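Local coordinates for sugar ABC transporter (Sugar-binding protein) (Bacillus halodurans, PDB 4YO7), which holds myo-inositol in its pocket and probably acts as the solute-binding protein of a sugar ABC transporter, at residues 44-49 with 101-106; 127-132 with 140-145. One frame throughout, in Å; residues are numbered along the deposited sequence.

Contact 1 of 2, residues 44-49 with 101-106; sequences GQKVIG and NVDAII
Val47 and Asp103 join two neighbouring parallel strands, 46-52 and 104-107, in the six-stranded sheet of a periplasmic-binding-protein lobe. Asp103 grips Val47 at both polar backbone atoms: its own N donates to Val47 O (2.8 Å), while its carboxylate OD2 accepts from Val47 N at 2.9 Å through the lone pair that faces away from OD1. With CG beside the backbone N (chi1 -63°), the carboxylate reaches the entry of the strand pair and takes the place that a strand carbonyl would probably fill. Farther along, Gly49 N donates to Ala104 O. Ala104 N, by contrast, is buried without a partner. Charge adds little more than proximity: the side chain of Lys46 crosses that of Asp103 at about a right angle, and Lys46 NZ stays 4.4 Å from Asp103 OD1, beyond a salt bridge. Replacing Asp103 by an alanine would probably leave Val47 N without its acceptor and Lys46 without this nearby negative charge. Apolar contacts line both faces. Val47 CG1 meets Val102 CG1 at 3.7 Å on the face where Val102 touches Phe97 of helix 87-100; Ile48 lies beside Ala104 CB and Ile106 CD1 on the face covered by helix 284-299. Gly49 O takes Ile106 N at 2.9 Å (166° at the hydrogen) and a CA-H contact from Ile105 CA at 3.2 Å.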
loop_
_atom_site.group_PDB
_atom_site.type_symbol
_atom_site.label_atom_id
_atom_site.label_comp_id
_atom_site.label_asym_id
_atom_site.label_seq_id
_atom_site.Cartn_x
_atom_site.Cartn_y
_atom_site.Cartn_z
ATOM N N GLY A 44 31.866 -15.053 5.766
ATOM C CA GLY A 44 31.782 -13.673 5.324
ATOM C C GLY A 44 30.519 -13.027 5.862
ATOM O O GLY A 44 29.507 -13.713 6.033
ATOM N N GLN A 45 30.578 -11.732 6.177
ATOM C CA GLN A 45 29.361 -10.966 6.435
ATOM C C GLN A 45 28.445 -11.128 5.245
ATOM O O GLN A 45 28.899 -11.100 4.107
ATOM C CB GLN A 45 29.651 -9.478 6.636
ATOM C CG GLN A 45 30.261 -9.127 7.932
ATOM C CD GLN A 45 29.301 -9.322 9.071
ATOM O OE1 GLN A 45 29.362 -10.329 9.763
ATOM N NE2 GLN A 45 28.401 -8.353 9.278
ATOM N N LYS A 46 27.160 -11.316 5.514
ATOM C CA LYS A 46 26.163 -11.402 4.454
ATOM C C LYS A 46 25.579 -10.012 4.196
ATOM O O LYS A 46 25.706 -9.129 5.012
ATOM C CB LYS A 46 25.078 -12.404 4.820
ATOM C CG LYS A 46 25.560 -13.843 4.643
ATOM C CD LYS A 46 24.490 -14.843 4.889
ATOM C CE LYS A 46 25.085 -16.212 5.217
ATOM N NZ LYS A 46 25.964 -16.689 4.142
ATOM N N VAL A 47 25.007 -9.826 3.014
ATOM C CA VAL A 47 24.524 -8.516 2.602
ATOM C C VAL A 47 23.156 -8.682 1.995
ATOM O O VAL A 47 22.958 -9.543 1.156
ATOM C CB VAL A 47 25.464 -7.848 1.562
ATOM C CG1 VAL A 47 24.974 -6.443 1.192
ATOM C CG2 VAL A 47 26.895 -7.775 2.107
ATOM N N ILE A 48 22.230 -7.822 2.395
ATOM C CA ILE A 48 20.927 -7.752 1.767
ATOM C C ILE A 48 20.742 -6.372 1.163
ATOM O O ILE A 48 20.940 -5.374 1.841
ATOM C CB ILE A 48 19.807 -8.075 2.759
ATOM C CG1 ILE A 48 19.867 -9.565 3.102
ATOM C CG2 ILE A 48 18.426 -7.740 2.181
ATOM C CD1 ILE A 48 18.946 -10.010 4.225
ATOM N N GLY A 49 20.343 -6.342 -0.110
ATOM C CA GLY A 49 20.064 -5.091 -0.792
ATOM C C GLY A 49 18.565 -4.853 -0.816
ATOM O O GLY A 49 17.824 -5.735 -1.169
ATOM N N ASN A 101 27.046 -9.057 -5.705
ATOM C CA ASN A 101 26.715 -10.419 -5.300
ATOM C C ASN A 101 26.121 -10.489 -3.896
ATOM O O ASN A 101 26.555 -11.292 -3.060
ATOM C CB ASN A 101 27.931 -11.355 -5.419
ATOM C CG ASN A 101 27.526 -12.802 -5.594
ATOM O OD1 ASN A 101 26.441 -13.090 -6.109
ATOM N ND2 ASN A 101 28.377 -13.720 -5.161
ATOM N N VAL A 102 25.135 -9.641 -3.627
ATOM C CA VAL A 102 24.436 -9.707 -2.347
ATOM C C VAL A 102 23.759 -11.061 -2.178
ATOM O O VAL A 102 23.548 -11.812 -3.134
ATOM C CB VAL A 102 23.384 -8.580 -2.180
ATOM C CG1 VAL A 102 24.023 -7.186 -2.336
ATOM C CG2 VAL A 102 22.227 -8.762 -3.168
ATOM N N ASP A 103 23.416 -11.372 -0.937
ATOM C CA ASP A 103 22.864 -12.676 -0.587
ATOM C C ASP A 103 21.355 -12.765 -0.748
ATOM O O ASP A 103 20.816 -13.862 -0.926
ATOM C CB ASP A 103 23.284 -13.013 0.838
ATOM C CG ASP A 103 24.772 -13.138 0.967
ATOM O OD1 ASP A 103 25.308 -14.221 0.617
ATOM O OD2 ASP A 103 25.407 -12.149 1.400
ATOM N N ALA A 104 20.688 -11.622 -0.725
ATOM C CA ALA A 104 19.263 -11.540 -1.041
ATOM C C ALA A 104 18.910 -10.107 -1.351
ATOM O O ALA A 104 19.598 -9.180 -0.932
ATOM C CB ALA A 104 18.388 -12.060 0.098
ATOM N N ILE A 105 17.822 -9.946 -2.105
ATOM C CA ILE A 105 17.315 -8.639 -2.510
ATOM C C ILE A 105 15.858 -8.523 -2.086
ATOM O O ILE A 105 15.096 -9.456 -2.245
ATOM C CB ILE A 105 17.450 -8.435 -4.018
ATOM C CG1 ILE A 105 18.941 -8.370 -4.364
ATOM C CG2 ILE A 105 16.732 -7.172 -4.477
ATOM C CD1 ILE A 105 19.241 -8.414 -5.848
ATOM N N ILE A 106 15.511 -7.364 -1.537
ATOM C CA ILE A 106 14.118 -6.994 -1.259
ATOM C C ILE A 106 13.775 -5.831 -2.179
ATOM O O ILE A 106 14.457 -4.800 -2.153
ATOM C CB ILE A 106 13.872 -6.571 0.214
ATOM C CG1 ILE A 106 14.279 -7.683 1.178
ATOM C CG2 ILE A 106 12.396 -6.174 0.408
ATOM C CD1 ILE A 106 14.272 -7.248 2.640
HETATM O O HOH W 1 28.870 -12.279 1.657
#

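Contact 2 of 2, residues 127-132 with 140-145; sequences IPIIIA and DQATAF
Thr143 N donates to Ile129 O at 2.8 Å, bent to 143° at the hydrogen. The threonine also takes the other polar backbone atom of the isoleucine, because OG1, set beside its own backbone N (chi1 -48°), accepts from Ile129 N at 2.9 Å. This double grip starts the parallel pairing of strands 129-132 and 144-147, neighbours in the binding-protein lobe's sheet; Ile131 N continues it with a bond to Ala144 O. The seven residues between the segments hold no helix or strand, unlike the helical crossover (112-125) from strand 104-107 to 129-132. Ile131 divides its branches: CG1 packs on Ala142 CB at 3.6 Å, and CG2 meets Phe145 CD1 at 3.7 Å. The side chains of Ile131 and Phe145 cross at about a right angle, with Ile131 CB in plane at the edge of the Phe145 ring. On the other face, Ile130 CD1 reaches Thr143 CB (4.1 Å) and Ala144 CB with chi2 at -32°, roughly halfway between staggered and eclipsed. Helix 112-125 packs on Ile129, whereas helix 284-299 covers Ile130. Strand 104-107 bonds to the far edge of strand 129-132; on the other edge, Phe145 N is hydrogen-bonded to Asp306 OD1, just before strand 307-308.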
loop_
_atom_site.group_PDB
_atom_site.type_symbol
_atom_site.label_atom_id
_atom_site.label_comp_id
_atom_site.label_asym_id
_atom_site.label_seq_id
_atom_site.Cartn_x
_atom_site.Cartn_y
_atom_site.Cartn_z
ATOM N N ILE A 127 20.059 -15.071 -7.340
ATOM C CA ILE A 127 19.965 -14.410 -6.031
ATOM C C ILE A 127 18.493 -14.410 -5.607
ATOM O O ILE A 127 17.629 -14.107 -6.398
ATOM C CB ILE A 127 20.514 -12.963 -6.090
ATOM C CG1 ILE A 127 21.994 -12.963 -6.503
ATOM C CG2 ILE A 127 20.332 -12.229 -4.759
ATOM C CD1 ILE A 127 22.577 -11.563 -6.735
ATOM N N PRO A 128 18.193 -14.801 -4.365
ATOM C CA PRO A 128 16.783 -14.708 -3.941
ATOM C C PRO A 128 16.232 -13.291 -3.976
ATOM O O PRO A 128 16.898 -12.343 -3.583
ATOM C CB PRO A 128 16.791 -15.223 -2.502
ATOM C CG PRO A 128 18.118 -15.839 -2.268
ATOM C CD PRO A 128 19.065 -15.416 -3.343
ATOM N N ILE A 129 14.990 -13.157 -4.419
ATOM C CA ILE A 129 14.339 -11.849 -4.451
ATOM C C ILE A 129 12.973 -11.921 -3.755
ATOM O O ILE A 129 12.085 -12.725 -4.108
ATOM C CB ILE A 129 14.205 -11.327 -5.875
ATOM C CG1 ILE A 129 13.473 -9.957 -5.841
ATOM C CG2 ILE A 129 13.562 -12.345 -6.813
ATOM C CD1 ILE A 129 13.695 -9.135 -7.008
ATOM N N ILE A 130 12.855 -11.081 -2.741
ATOM C CA ILE A 130 11.656 -10.974 -1.936
ATOM C C ILE A 130 10.926 -9.730 -2.416
ATOM O O ILE A 130 11.514 -8.656 -2.455
ATOM C CB ILE A 130 11.979 -10.824 -0.422
ATOM C CG1 ILE A 130 12.860 -11.977 0.131
ATOM C CG2 ILE A 130 10.692 -10.647 0.406
ATOM C CD1 ILE A 130 12.713 -13.339 -0.476
ATOM N N ILE A 131 9.654 -9.864 -2.770
ATOM C CA ILE A 131 8.828 -8.712 -3.170
ATOM C C ILE A 131 7.989 -8.271 -1.968
ATOM O O ILE A 131 7.306 -9.067 -1.336
ATOM C CB ILE A 131 7.927 -9.055 -4.365
ATOM C CG1 ILE A 131 8.773 -9.484 -5.577
ATOM C CG2 ILE A 131 6.967 -7.886 -4.703
ATOM C CD1 ILE A 131 9.665 -8.435 -6.150
ATOM N N ALA A 132 8.094 -6.987 -1.627
ATOM C CA ALA A 132 7.366 -6.451 -0.501
ATOM C C ALA A 132 6.307 -5.438 -0.930
ATOM O O ALA A 132 6.596 -4.529 -1.715
ATOM C CB ALA A 132 8.325 -5.801 0.483
ATOM N N ASP A 140 4.766 -14.592 -8.994
ATOM C CA ASP A 140 5.074 -15.960 -8.566
ATOM C C ASP A 140 6.421 -16.432 -9.115
ATOM O O ASP A 140 6.871 -17.543 -8.790
ATOM C CB ASP A 140 3.924 -16.959 -8.905
ATOM C CG ASP A 140 3.702 -17.194 -10.379
ATOM O OD1 ASP A 140 4.590 -16.875 -11.210
ATOM O OD2 ASP A 140 2.627 -17.788 -10.684
ATOM N N GLN A 141 7.106 -15.578 -9.877
ATOM C CA GLN A 141 8.459 -15.888 -10.314
ATOM C C GLN A 141 9.481 -15.396 -9.292
ATOM O O GLN A 141 10.652 -15.764 -9.345
ATOM C CB GLN A 141 8.733 -15.276 -11.694
ATOM C CG GLN A 141 8.003 -16.032 -12.775
ATOM C CD GLN A 141 7.810 -15.233 -14.036
ATOM O OE1 GLN A 141 8.765 -14.685 -14.590
ATOM N NE2 GLN A 141 6.563 -15.160 -14.505
ATOM N N ALA A 142 9.047 -14.588 -8.341
ATOM C CA ALA A 142 9.940 -14.137 -7.296
ATOM C C ALA A 142 10.100 -15.232 -6.255
ATOM O O ALA A 142 9.415 -16.236 -6.305
ATOM C CB ALA A 142 9.416 -12.851 -6.649
ATOM N N THR A 143 11.017 -15.052 -5.311
ATOM C CA THR A 143 11.265 -16.094 -4.307
ATOM C C THR A 143 10.161 -16.119 -3.254
ATOM O O THR A 143 9.777 -17.173 -2.776
ATOM C CB THR A 143 12.605 -15.891 -3.629
ATOM O OG1 THR A 143 13.578 -15.678 -4.644
ATOM C CG2 THR A 143 12.997 -17.104 -2.789
ATOM N N ALA A 144 9.649 -14.945 -2.914
ATOM C CA ALA A 144 8.504 -14.840 -2.010
ATOM C C ALA A 144 7.892 -13.463 -2.117
ATOM O O ALA A 144 8.560 -12.526 -2.531
ATOM C CB ALA A 144 8.922 -15.127 -0.548
ATOM N N PHE A 145 6.619 -13.382 -1.732
ATOM C CA PHE A 145 5.882 -12.117 -1.619
ATOM C C PHE A 145 5.454 -11.925 -0.174
ATOM O O PHE A 145 4.929 -12.860 0.447
ATOM C CB PHE A 145 4.631 -12.089 -2.520
ATOM C CG PHE A 145 3.827 -10.830 -2.379
ATOM C CD1 PHE A 145 4.295 -9.645 -2.923
ATOM C CD2 PHE A 145 2.634 -10.812 -1.670
ATOM C CE1 PHE A 145 3.589 -8.473 -2.770
ATOM C CE2 PHE A 145 1.898 -9.623 -1.545
ATOM C CZ PHE A 145 2.379 -8.460 -2.091
#

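In the fold
Both contacts are mostly buried and belong to one parallel sheet, their centres about 14 Å apart. Ile105 stitches them together across adjacent strands 104-107 and 129-132, through probable hydrogen bonds from its N to Pro128 O and from Ile130 N to its O. Each pairing opens with a side-chain acceptor apparently standing in for a backbone carbonyl, a carboxylate near a lysine in contact 1, a neutral hydroxyl in contact 2. Helix 284-299 covers one face of both. Contact 1, centred about 25 Å from the chain centre against 17 Å for contact 2, has Lys46, Val47 and Asp103 partly exposed; contact 2 has Pro128 and Thr143, with the side chain of Phe145 about 9 Å from the bound myo-inositol.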